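Local coordinates for protein MgGH51 (Meripilus giganteus, PDB 6ZPV) that probably hydrolyses terminal non-reducing alpha-L-arabinofuranosyl residues from arabinose-containing polysaccharides, at residues 2-7 / 524-528; 533-537 / 559-563; 567-573 / 606-610; 576-582 / 617-623; 514-520 / 548-552. Residue numbers count along the deposited sequence, not the author numbering.

Interaction 1 of 5, residues 2-7 / 524-528. With ACT (acetate ion), chain S.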
# COMPACT_ATOMS: atom_id res chain seq x y z
N THR A 2 35.19 8.17 -18.12
CA THR A 2 34.65 9.44 -18.63
C THR A 2 33.20 9.29 -19.09
O THR A 2 32.93 8.35 -19.86
CB THR A 2 35.50 9.95 -19.78
OG1 THR A 2 36.80 10.23 -19.29
CG2 THR A 2 34.89 11.19 -20.41
N VAL A 3 32.33 10.11 -18.59
CA VAL A 3 30.92 10.12 -19.00
C VAL A 3 30.63 11.41 -19.73
O VAL A 3 30.61 12.49 -19.10
CB VAL A 3 29.98 9.95 -17.80
CG1 VAL A 3 28.55 9.95 -18.26
CG2 VAL A 3 30.27 8.68 -17.05
N THR A 4 30.46 11.33 -21.04
CA THR A 4 30.15 12.49 -21.87
C THR A 4 28.64 12.62 -21.95
O THR A 4 27.97 11.63 -22.34
CB THR A 4 30.81 12.34 -23.23
OG1 THR A 4 32.23 12.30 -23.06
CG2 THR A 4 30.46 13.50 -24.16
N VAL A 5 28.11 13.80 -21.70
CA VAL A 5 26.66 14.06 -21.66
C VAL A 5 26.26 14.78 -22.94
O VAL A 5 26.83 15.84 -23.25
CB VAL A 5 26.29 14.88 -20.42
CG1 VAL A 5 24.79 15.02 -20.37
CG2 VAL A 5 26.85 14.19 -19.17
N ASN A 6 25.32 14.23 -23.68
CA ASN A 6 24.81 14.91 -24.88
C ASN A 6 23.92 16.06 -24.47
O ASN A 6 23.02 15.90 -23.61
CB ASN A 6 24.04 13.88 -25.72
CG ASN A 6 23.82 14.25 -27.16
OD1 ASN A 6 23.45 15.39 -27.48
ND2 ASN A 6 23.99 13.23 -27.99
N LYS A 7 24.11 17.22 -25.09
CA LYS A 7 23.26 18.38 -24.84
C LYS A 7 21.86 18.21 -25.41
O LYS A 7 20.98 18.99 -25.04
CB LYS A 7 23.86 19.68 -25.37
CG LYS A 7 23.94 19.75 -26.89
CD LYS A 7 24.38 21.11 -27.44
CE LYS A 7 24.69 21.07 -28.92
NZ LYS A 7 23.49 20.73 -29.72
N LEU A 524 18.66 12.86 -21.20
CA LEU A 524 19.92 13.30 -21.86
C LEU A 524 20.81 12.07 -22.07
O LEU A 524 21.34 11.51 -21.11
CB LEU A 524 20.65 14.34 -21.00
CG LEU A 524 19.96 15.65 -20.82
CD1 LEU A 524 20.77 16.54 -19.94
CD2 LEU A 524 19.75 16.39 -22.17
N PRO A 525 21.00 11.63 -23.33
CA PRO A 525 21.88 10.49 -23.55
C PRO A 525 23.30 10.79 -23.03
O PRO A 525 23.75 11.96 -23.04
CB PRO A 525 21.90 10.27 -25.08
CG PRO A 525 20.72 11.04 -25.58
CD PRO A 525 20.41 12.15 -24.58
N SER A 526 23.98 9.73 -22.64
CA SER A 526 25.36 9.82 -22.14
C SER A 526 26.09 8.58 -22.57
O SER A 526 25.49 7.57 -23.00
CB SER A 526 25.38 10.03 -20.64
OG SER A 526 24.80 8.92 -19.95
N THR A 527 27.42 8.59 -22.40
CA THR A 527 28.20 7.36 -22.49
C THR A 527 27.45 6.21 -21.84
O THR A 527 27.00 6.35 -20.70
CB THR A 527 29.54 7.57 -21.79
OG1 THR A 527 30.17 8.77 -22.29
CG2 THR A 527 30.47 6.39 -21.90
N LEU A 528 27.37 5.07 -22.50
CA LEU A 528 26.67 3.93 -21.92
C LEU A 528 27.49 3.28 -20.82
O LEU A 528 28.69 3.03 -21.01
CB LEU A 528 26.30 2.90 -22.98
CG LEU A 528 25.24 3.30 -23.98
CD1 LEU A 528 25.16 2.30 -25.14
CD2 LEU A 528 23.88 3.47 -23.37
C ACT S . 31.51 7.31 -25.23
O ACT S . 30.83 6.27 -25.79
OXT ACT S . 31.03 8.47 -24.92
CH3 ACT S . 33.01 7.10 -24.81
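Leu524 opens its segment with the CA-to-CB bond directed toward 2-7 and CB 4.2 Å from Val5 CG1; a branched aliphatic suits this spot, because Val5 and Leu524 both also lean on Ile539 of strand 535-541. At Pro525 the backbone carbonyl does the work: Asn6 N donates to Pro525 O at 2.8 Å. Ser526 pairs with Val5 in a single beta bridge, and Ser526 CA makes a short CH···O approach of 3.2 Å to Thr4 O. Thr527 N donates to Thr4 O (3.1 Å), but Thr4 N finds the side-chain Thr527 OG1 at 2.9 Å, where a regular strand would offer a carbonyl. Thr527 OG1 also donates to OXT of an acetate, probably a crystallisation component, at 2.8 Å. Strand 2-4 runs parallel to strand 560-565 in the smaller sheet of the C-terminal beta-sandwich, and the loop after strand 522-523 bridges its other edge. Backbone polarity dominates, so side-chain identity matters little except at Thr527, whose hydroxyl replaces a carbonyl for Thr4 N.

Interaction 2 of 5, residues 533-537 / 559-563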
# COMPACT_ATOMS: atom_id res chain seq x y z
N GLY A 533 28.18 -4.64 -15.95
CA GLY A 533 29.05 -4.02 -14.95
C GLY A 533 28.30 -3.58 -13.71
O GLY A 533 27.05 -3.62 -13.65
N THR A 534 29.05 -3.16 -12.71
CA THR A 534 28.50 -2.70 -11.41
C THR A 534 28.15 -1.22 -11.40
O THR A 534 27.47 -0.81 -10.45
CB THR A 534 29.46 -3.04 -10.29
OG1 THR A 534 30.74 -2.51 -10.62
CG2 THR A 534 29.59 -4.51 -10.06
N LEU A 535 28.67 -0.41 -12.33
CA LEU A 535 28.55 1.05 -12.23
C LEU A 535 27.62 1.54 -13.32
O LEU A 535 27.84 1.30 -14.53
CB LEU A 535 29.92 1.71 -12.41
CG LEU A 535 29.94 3.23 -12.20
CD1 LEU A 535 29.60 3.62 -10.78
CD2 LEU A 535 31.29 3.78 -12.60
N HIS A 536 26.53 2.22 -12.94
CA HIS A 536 25.49 2.67 -13.88
C HIS A 536 25.08 4.08 -13.56
O HIS A 536 25.23 4.56 -12.44
CB HIS A 536 24.27 1.72 -13.78
CG HIS A 536 24.56 0.34 -14.28
ND1 HIS A 536 24.34 0.02 -15.58
CD2 HIS A 536 25.18 -0.70 -13.65
CE1 HIS A 536 24.81 -1.24 -15.72
NE2 HIS A 536 25.33 -1.68 -14.59
N TRP A 537 24.53 4.77 -14.55
CA TRP A 537 24.06 6.15 -14.35
C TRP A 537 22.96 6.44 -15.35
O TRP A 537 22.81 5.75 -16.38
CB TRP A 537 25.25 7.14 -14.52
CG TRP A 537 25.97 6.98 -15.81
CD1 TRP A 537 25.64 7.54 -17.03
CD2 TRP A 537 27.13 6.14 -16.05
NE1 TRP A 537 26.50 7.08 -17.99
CE2 TRP A 537 27.43 6.24 -17.41
CE3 TRP A 537 27.89 5.33 -15.24
CZ2 TRP A 537 28.49 5.52 -17.99
CZ3 TRP A 537 28.95 4.67 -15.80
CH2 TRP A 537 29.24 4.76 -17.16
N ALA A 559 35.09 1.25 -4.93
CA ALA A 559 34.90 2.67 -5.33
C ALA A 559 35.25 2.82 -6.79
O ALA A 559 36.21 2.18 -7.29
CB ALA A 559 35.72 3.61 -4.48
N GLN A 560 34.56 3.70 -7.50
CA GLN A 560 34.87 4.00 -8.89
C GLN A 560 34.70 5.50 -9.16
O GLN A 560 33.71 6.06 -8.68
CB GLN A 560 33.94 3.21 -9.80
CG GLN A 560 33.96 1.72 -9.60
CD GLN A 560 34.23 1.18 -10.95
OE1 GLN A 560 35.26 1.59 -11.46
NE2 GLN A 560 33.23 0.53 -11.56
N SER A 561 35.56 6.10 -9.94
CA SER A 561 35.51 7.54 -10.23
C SER A 561 34.89 7.77 -11.61
O SER A 561 35.10 6.95 -12.53
CB SER A 561 36.91 8.24 -10.12
OG SER A 561 37.30 8.22 -8.75
N LEU A 562 34.14 8.85 -11.74
CA LEU A 562 33.53 9.27 -12.96
C LEU A 562 33.95 10.68 -13.25
O LEU A 562 33.81 11.54 -12.40
CB LEU A 562 31.99 9.19 -12.88
CG LEU A 562 31.45 7.82 -12.45
CD1 LEU A 562 31.21 7.77 -10.96
CD2 LEU A 562 30.15 7.45 -13.17
N THR A 563 34.42 10.92 -14.47
CA THR A 563 34.73 12.25 -14.94
C THR A 563 33.57 12.67 -15.88
O THR A 563 33.46 12.12 -16.97
CB THR A 563 36.06 12.27 -15.74
OG1 THR A 563 37.13 11.64 -15.01
CG2 THR A 563 36.38 13.69 -16.14
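Strands 535-537 and 560-563 face one another with an angle of 34° between their directions, at a spacing too wide for backbone hydrogen bonds and right for two packed sheet layers, so side chains alone make this contact. Leu535, in the t,p rotamer, points toward the other strand and sends CD2 to 3.9 Å from Leu562 CD2. Leu562 answers with chi1 m but chi2 at 94°, off the usual wells; in this conformation Leu562 CD2 also lies 3.7 Å from Trp537 CE3, so one methyl serves two partners. Trp537 takes chi1 p, and its indole nitrogen is satisfied by Thr527 O, leaving the six-membered ring to the apolar layer. Gln560 bends, chi2 being -127° and so between wells, which brings NE2 to 3.6 Å from Leu535 CB and 4.0 Å from Thr534 OG1; a long, flexible amide suits the edge of the apolar layer, and NE2 has its hydrogen bond outside the two segments. His536 points away, as the next residue along a strand should, and its m rotamer lets His536 NE2 donate to Gly533 O at 2.8 Å within its own segment. With no hydrogen bond joining the segments, the two sheets of this C-terminal beta-sandwich are held here by the hydrophobic effect and close van der Waals fit.

Interaction 3 of 5, residues 567-573 / 606-610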
# COMPACT_ATOMS: atom_id res chain seq x y z
N THR A 567 30.82 19.65 -21.65
CA THR A 567 31.31 20.76 -22.48
C THR A 567 30.40 21.04 -23.69
O THR A 567 30.56 22.11 -24.29
CB THR A 567 32.72 20.43 -22.95
OG1 THR A 567 32.74 19.22 -23.66
CG2 THR A 567 33.68 20.41 -21.77
N GLN A 568 29.49 20.15 -24.07
CA GLN A 568 28.56 20.45 -25.18
C GLN A 568 27.59 21.57 -24.80
O GLN A 568 27.01 22.22 -25.70
CB GLN A 568 27.75 19.22 -25.59
CG GLN A 568 28.62 18.16 -26.25
CD GLN A 568 27.82 16.94 -26.60
OE1 GLN A 568 26.58 17.03 -26.81
NE2 GLN A 568 28.53 15.81 -26.69
N PHE A 569 27.28 21.71 -23.53
CA PHE A 569 26.29 22.70 -23.07
C PHE A 569 26.84 24.12 -23.22
O PHE A 569 28.06 24.38 -23.24
CB PHE A 569 25.88 22.43 -21.62
CG PHE A 569 25.13 21.12 -21.42
CD1 PHE A 569 25.78 19.88 -21.29
CD2 PHE A 569 23.78 21.08 -21.52
CE1 PHE A 569 25.10 18.69 -21.22
CE2 PHE A 569 23.08 19.87 -21.38
CZ PHE A 569 23.76 18.68 -21.20
N ASN A 570 25.93 25.07 -23.32
CA ASN A 570 26.26 26.51 -23.27
C ASN A 570 26.78 26.91 -21.89
O ASN A 570 27.82 27.64 -21.80
CB ASN A 570 25.05 27.35 -23.62
CG ASN A 570 24.63 27.09 -25.04
OD1 ASN A 570 25.44 27.26 -25.93
ND2 ASN A 570 23.41 26.64 -25.25
N SER A 571 26.05 26.53 -20.87
CA SER A 571 26.41 26.87 -19.48
C SER A 571 26.13 25.71 -18.55
O SER A 571 25.11 24.97 -18.76
CB SER A 571 25.72 28.07 -19.02
OG SER A 571 24.34 27.89 -19.05
N VAL A 572 26.94 25.56 -17.51
CA VAL A 572 26.70 24.60 -16.41
C VAL A 572 27.00 25.39 -15.13
O VAL A 572 28.04 26.13 -15.03
CB VAL A 572 27.59 23.35 -16.49
CG1 VAL A 572 27.41 22.39 -15.32
CG2 VAL A 572 27.42 22.67 -17.83
N SER A 573 26.17 25.24 -14.13
CA SER A 573 26.40 25.87 -12.83
C SER A 573 27.76 25.48 -12.28
O SER A 573 28.27 24.41 -12.49
CB SER A 573 25.28 25.52 -11.90
OG SER A 573 25.12 24.13 -11.69
N THR A 606 31.19 22.10 -9.42
CA THR A 606 30.90 21.33 -10.65
C THR A 606 31.59 21.98 -11.87
O THR A 606 32.72 21.74 -12.09
CB THR A 606 29.38 21.03 -10.69
OG1 THR A 606 28.59 22.19 -10.43
CG2 THR A 606 28.98 19.99 -9.65
N GLY A 607 30.85 22.25 -12.88
CA GLY A 607 31.12 23.05 -14.06
C GLY A 607 31.06 22.14 -15.23
O GLY A 607 30.42 21.05 -15.17
N LYS A 608 31.63 22.57 -16.34
CA LYS A 608 31.55 21.76 -17.56
C LYS A 608 32.33 20.47 -17.44
O LYS A 608 32.05 19.57 -18.27
CB LYS A 608 31.94 22.58 -18.79
CG LYS A 608 30.86 23.55 -19.24
CD LYS A 608 31.22 24.47 -20.37
CE LYS A 608 30.05 25.27 -20.85
NZ LYS A 608 30.45 26.12 -22.02
N THR A 609 33.30 20.40 -16.54
CA THR A 609 34.02 19.14 -16.28
C THR A 609 34.09 19.01 -14.76
O THR A 609 34.58 19.96 -14.09
CB THR A 609 35.46 19.16 -16.89
OG1 THR A 609 35.35 19.37 -18.30
CG2 THR A 609 36.17 17.86 -16.61
N PHE A 610 33.75 17.85 -14.21
CA PHE A 610 33.92 17.61 -12.78
C PHE A 610 34.03 16.13 -12.54
O PHE A 610 33.58 15.34 -13.41
CB PHE A 610 32.84 18.34 -11.97
CG PHE A 610 31.44 17.84 -12.22
CD1 PHE A 610 30.70 18.41 -13.20
CD2 PHE A 610 30.89 16.81 -11.49
CE1 PHE A 610 29.43 18.00 -13.44
CE2 PHE A 610 29.61 16.39 -11.75
CZ PHE A 610 28.88 16.97 -12.76
O HOH W 1 31.84 24.44 -23.80
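A lysine reaching into a turn of backbone carbonyls is the heart of this surface contact, where the loop after strand 560-565 meets the start of strand 609-614. Lys608, its chain extended (chi2 to chi4 all t), brings NZ to Asn570 O at 3.0 Å and, more weakly, to Phe569 O at 3.2 Å; a water 2.8 Å from Lys608 NZ relays it to Thr567 O, 2.7 Å from that water. A long cationic residue suits a cluster of acceptors beside solvent. Its aliphatic part is not idle: Lys608 CG lies 3.8 Å from Val572 CG2. Gly607, with a positive phi of 117° that favours glycine, lets the chain turn, Gly607 O being 3.3 Å from Val572 CG1, and Thr606 OG1 donates to Ser573 O at 3.0 Å. Asn570 ND2 binds the C-terminal carboxylate of Asn627; Asn570 and Ser571 both face Asn627 in a classic beta bulge, beyond strands 575-582 and 618-625. Two connections between the layers of the beta-sandwich, 560-565 to 575-582 and 600-605 to 609-614, pack together here.

Interaction 4 of 5, residues 576-582 / 617-623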
# COMPACT_ATOMS: atom_id res chain seq x y z
N GLY A 576 26.84 22.39 -7.50
CA GLY A 576 25.70 21.47 -7.59
C GLY A 576 25.43 20.88 -6.21
O GLY A 576 26.27 21.04 -5.27
N THR A 577 24.29 20.21 -6.07
CA THR A 577 24.01 19.46 -4.90
C THR A 577 24.41 18.00 -5.11
O THR A 577 24.36 17.49 -6.23
CB THR A 577 22.57 19.59 -4.45
OG1 THR A 577 21.82 18.90 -5.42
CG2 THR A 577 22.13 21.03 -4.25
N LEU A 578 24.81 17.35 -4.01
CA LEU A 578 25.14 15.94 -3.96
C LEU A 578 24.29 15.27 -2.89
O LEU A 578 24.29 15.74 -1.73
CB LEU A 578 26.63 15.75 -3.66
CG LEU A 578 27.10 14.31 -3.41
CD1 LEU A 578 26.91 13.39 -4.62
CD2 LEU A 578 28.55 14.26 -2.92
N GLN A 579 23.63 14.18 -3.22
CA GLN A 579 22.89 13.34 -2.25
C GLN A 579 23.43 11.94 -2.39
O GLN A 579 23.45 11.43 -3.49
CB GLN A 579 21.38 13.38 -2.58
CG GLN A 579 20.80 14.78 -2.59
CD GLN A 579 19.40 14.83 -3.15
OE1 GLN A 579 19.15 15.29 -4.34
NE2 GLN A 579 18.51 14.45 -2.34
N VAL A 580 23.84 11.33 -1.27
CA VAL A 580 24.50 10.01 -1.30
C VAL A 580 23.86 9.09 -0.26
O VAL A 580 23.77 9.47 0.92
CB VAL A 580 26.00 10.12 -0.93
CG1 VAL A 580 26.73 8.80 -1.04
CG2 VAL A 580 26.71 11.15 -1.75
N LEU A 581 23.49 7.91 -0.70
CA LEU A 581 23.04 6.80 0.13
C LEU A 581 24.09 5.69 0.06
O LEU A 581 24.31 5.16 -1.06
CB LEU A 581 21.69 6.31 -0.37
CG LEU A 581 21.07 5.15 0.41
CD1 LEU A 581 20.47 5.66 1.72
CD2 LEU A 581 19.98 4.50 -0.46
N THR A 582 24.71 5.35 1.15
CA THR A 582 25.77 4.32 1.14
C THR A 582 25.93 3.76 2.55
O THR A 582 25.26 4.22 3.48
CB THR A 582 27.09 4.86 0.58
OG1 THR A 582 28.02 3.81 0.34
CG2 THR A 582 27.75 5.87 1.46
N PHE A 617 28.98 0.34 -3.12
CA PHE A 617 27.60 0.18 -2.63
C PHE A 617 27.01 1.57 -2.35
O PHE A 617 26.69 1.90 -1.18
CB PHE A 617 27.54 -0.72 -1.40
CG PHE A 617 28.03 -2.12 -1.70
CD1 PHE A 617 27.39 -2.96 -2.65
CD2 PHE A 617 29.16 -2.60 -1.10
CE1 PHE A 617 27.87 -4.19 -2.99
CE2 PHE A 617 29.65 -3.87 -1.43
CZ PHE A 617 29.01 -4.63 -2.37
N SER A 618 26.83 2.37 -3.39
CA SER A 618 26.25 3.71 -3.20
C SER A 618 25.23 4.05 -4.28
O SER A 618 25.35 3.61 -5.45
CB SER A 618 27.34 4.76 -3.17
OG SER A 618 28.05 4.88 -4.39
N VAL A 619 24.29 4.91 -3.90
CA VAL A 619 23.38 5.57 -4.81
C VAL A 619 23.60 7.06 -4.61
O VAL A 619 23.48 7.56 -3.48
CB VAL A 619 21.89 5.26 -4.55
CG1 VAL A 619 21.01 5.94 -5.58
CG2 VAL A 619 21.67 3.75 -4.54
N SER A 620 23.90 7.79 -5.69
CA SER A 620 24.23 9.22 -5.61
C SER A 620 23.39 9.98 -6.62
O SER A 620 23.15 9.48 -7.73
CB SER A 620 25.70 9.48 -5.84
OG SER A 620 26.52 8.68 -4.99
N VAL A 621 23.07 11.21 -6.28
CA VAL A 621 22.42 12.15 -7.23
C VAL A 621 23.20 13.45 -7.17
O VAL A 621 23.31 14.05 -6.08
CB VAL A 621 20.95 12.42 -6.88
CG1 VAL A 621 20.34 13.36 -7.91
CG2 VAL A 621 20.18 11.11 -6.76
N ILE A 622 23.68 13.88 -8.32
CA ILE A 622 24.33 15.19 -8.47
C ILE A 622 23.36 16.05 -9.27
O ILE A 622 22.96 15.64 -10.39
CB ILE A 622 25.72 15.11 -9.14
CG1 ILE A 622 26.65 14.33 -8.23
CG2 ILE A 622 26.23 16.53 -9.42
CD1 ILE A 622 28.02 14.01 -8.85
N THR A 623 22.98 17.23 -8.75
CA THR A 623 22.07 18.15 -9.45
C THR A 623 22.83 19.42 -9.79
O THR A 623 23.33 20.11 -8.87
CB THR A 623 20.84 18.46 -8.62
OG1 THR A 623 20.20 17.22 -8.24
CG2 THR A 623 19.87 19.32 -9.37
O HOH W 2 21.41 16.21 -5.92
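One water lies beside the end of this strand pair, over the face that carries Thr577 and Thr623: it is 2.8 Å from Thr577 OG1, 2.8 Å from Thr623 OG1 and 2.9 Å from Val621 O, so that two beta-branched hydroxyl residues share it. Within the pair, Thr577–Thr623, Gln579–Val621 and Leu581–Val619 are hydrogen-bonded: Thr623 N to Thr577 O is 2.9 Å, Val621 N to Gln579 O 2.8 Å, and Leu581 N to Val619 O 2.8 Å. Strands 575-582 and 618-625 are antiparallel neighbours in the larger sheet of the C-terminal beta-sandwich. The face bearing Leu578, Val580 and Ile622 looks to strand 609-614 of the other layer, and Leu578 CD1 meets Ile622 CG1 at 3.7 Å; Leu581, Val619 and Val621, on the reverse face, lie against helices. Gly576 fits its position because a CB there would clash with Thr623 O. At the far end, beside a G1 bulge where Phe617 and Ser618 both face Asn554, Thr582 OG1 donates to Phe617 O at 2.8 Å.

Interaction 5 of 5, residues 514-520 / 548-552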
# COMPACT_ATOMS: atom_id res chain seq x y z
N LEU A 514 15.15 9.00 -4.05
CA LEU A 514 16.20 9.71 -4.79
C LEU A 514 15.89 9.70 -6.28
O LEU A 514 16.12 10.71 -6.96
CB LEU A 514 17.57 9.09 -4.50
CG LEU A 514 18.19 9.43 -3.14
CD1 LEU A 514 19.37 8.57 -2.89
CD2 LEU A 514 18.57 10.87 -3.03
N PHE A 515 15.39 8.58 -6.81
CA PHE A 515 15.10 8.54 -8.24
C PHE A 515 13.89 9.38 -8.58
O PHE A 515 13.89 10.09 -9.60
CB PHE A 515 14.98 7.09 -8.74
CG PHE A 515 16.32 6.46 -9.12
CD1 PHE A 515 17.33 6.30 -8.22
CD2 PHE A 515 16.52 6.04 -10.42
CE1 PHE A 515 18.56 5.81 -8.63
CE2 PHE A 515 17.75 5.56 -10.82
CZ PHE A 515 18.76 5.43 -9.92
N ALA A 516 12.83 9.29 -7.80
CA ALA A 516 11.55 9.94 -8.11
C ALA A 516 11.57 11.43 -7.87
O ALA A 516 10.92 12.17 -8.62
CB ALA A 516 10.44 9.30 -7.27
N LEU A 517 12.26 11.91 -6.85
CA LEU A 517 12.25 13.35 -6.56
C LEU A 517 13.27 14.13 -7.41
O LEU A 517 13.27 15.40 -7.38
CB LEU A 517 12.62 13.58 -5.10
CG LEU A 517 11.53 13.25 -4.09
CD1 LEU A 517 12.00 13.67 -2.72
CD2 LEU A 517 10.20 13.93 -4.39
N ASN A 518 14.15 13.47 -8.11
CA ASN A 518 15.24 14.08 -8.87
C ASN A 518 15.16 13.56 -10.33
O ASN A 518 16.06 12.85 -10.80
CB ASN A 518 16.59 13.78 -8.20
CG ASN A 518 16.60 14.20 -6.76
OD1 ASN A 518 16.75 15.38 -6.43
ND2 ASN A 518 16.46 13.26 -5.88
N LYS A 519 14.10 13.88 -10.99
CA LYS A 519 13.73 13.31 -12.30
C LYS A 519 13.21 14.44 -13.22
O LYS A 519 12.20 15.10 -12.90
CB LYS A 519 12.64 12.25 -12.19
CG LYS A 519 12.34 11.54 -13.52
CD LYS A 519 10.92 11.05 -13.62
CE LYS A 519 9.99 12.13 -13.90
NZ LYS A 519 8.64 11.67 -13.87
N GLY A 520 13.92 14.69 -14.25
CA GLY A 520 13.49 15.65 -15.23
C GLY A 520 12.47 15.07 -16.22
O GLY A 520 12.16 13.87 -16.20
N THR A 548 19.39 19.57 -13.75
CA THR A 548 19.90 18.39 -14.44
C THR A 548 20.34 17.39 -13.37
O THR A 548 21.21 17.74 -12.51
CB THR A 548 21.04 18.78 -15.39
OG1 THR A 548 20.55 19.77 -16.30
CG2 THR A 548 21.61 17.61 -16.15
N PHE A 549 19.77 16.21 -13.42
CA PHE A 549 19.87 15.18 -12.35
C PHE A 549 20.70 14.03 -12.84
O PHE A 549 20.28 13.32 -13.77
CB PHE A 549 18.49 14.72 -11.96
CG PHE A 549 17.50 15.81 -11.67
CD1 PHE A 549 17.51 16.47 -10.47
CD2 PHE A 549 16.55 16.16 -12.62
CE1 PHE A 549 16.59 17.47 -10.18
CE2 PHE A 549 15.62 17.13 -12.37
CZ PHE A 549 15.67 17.81 -11.15
N ILE A 550 21.89 13.87 -12.28
CA ILE A 550 22.83 12.81 -12.62
C ILE A 550 22.75 11.76 -11.55
O ILE A 550 23.19 11.97 -10.41
CB ILE A 550 24.25 13.37 -12.78
CG1 ILE A 550 24.35 14.49 -13.79
CG2 ILE A 550 25.22 12.24 -13.06
CD1 ILE A 550 25.62 15.30 -13.72
N LYS A 551 22.11 10.62 -11.86
CA LYS A 551 21.89 9.53 -10.88
C LYS A 551 22.89 8.42 -11.14
O LYS A 551 23.02 8.00 -12.28
CB LYS A 551 20.41 9.07 -10.97
CG LYS A 551 19.43 10.17 -10.59
CD LYS A 551 18.07 9.75 -10.18
CE LYS A 551 17.24 9.26 -11.32
NZ LYS A 551 16.03 10.20 -11.65
N ILE A 552 23.57 8.01 -10.08
CA ILE A 552 24.73 7.10 -10.20
C ILE A 552 24.58 5.96 -9.20
O ILE A 552 24.47 6.20 -7.97
CB ILE A 552 26.03 7.83 -9.90
CG1 ILE A 552 26.18 9.11 -10.74
CG2 ILE A 552 27.22 6.90 -10.08
CD1 ILE A 552 27.20 10.10 -10.22
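Lys551 carries its charge off strand 547-554 to the carboxyl end of helix 507-517, where carbonyls lack the amide partners they would have in mid-helix. Its NZ donates to Phe515 O at 3.0 Å and to Asn518 O at 2.8 Å, and a salt bridge to Glu468 of helix 454-469 adds a counter-charge for this buried ammonium. Lysine is well chosen: it has the reach to leave the sheet, and its methylenes tolerate an apolar path, where Lys551 CE makes a CH-pi contact over one face of the Phe515 ring, 3.8 Å from its centroid. The arrangement is a helix end docked on the large antiparallel sheet of the C-terminal beta-sandwich, on the side turned away from its smaller partner sheet. Asn518, just past the helix, turns its side chain back so that Asn518 ND2 donates to Leu514 O at 2.8 Å, satisfying another terminal carbonyl. Phe549 packs against the chain just after the helix: Phe549 CD1 is 3.6 Å from Asn518 CB, and one ring face lies against the backbone at Asn518 and Lys519. Gly520 N approaches Phe549 CD2 at 3.4 Å but spends its proton on Thr540 OG1, and Lys519, whose CA-to-CB bond points away, sends its NZ to Pro14 O.

All five contacts lie in the C-terminal beta-sandwich: interactions 2 and 5 are buried, 1 and 4 partly buried, and 3 is at the surface. Interactions 4 and 5 share the larger sheet, strand 618-625 bonding on one side to 575-582 and on the other to 547-554; interaction 4 is backbone pairing, while interaction 5 docks a helix end through a buried lysine. Interaction 2 joins that sheet to the smaller one without any hydrogen bond. Interactions 1 and 3 rely on polar contacts between loops and strand ends; Lys7 N bonds to Gln568 OE1 between them. Strand 560-565 lies between strands 2-4 and 609-614, so interactions 1, 2 and 3 meet in the smaller sheet. Trp537 links interaction 2 to Thr527 of interaction 1.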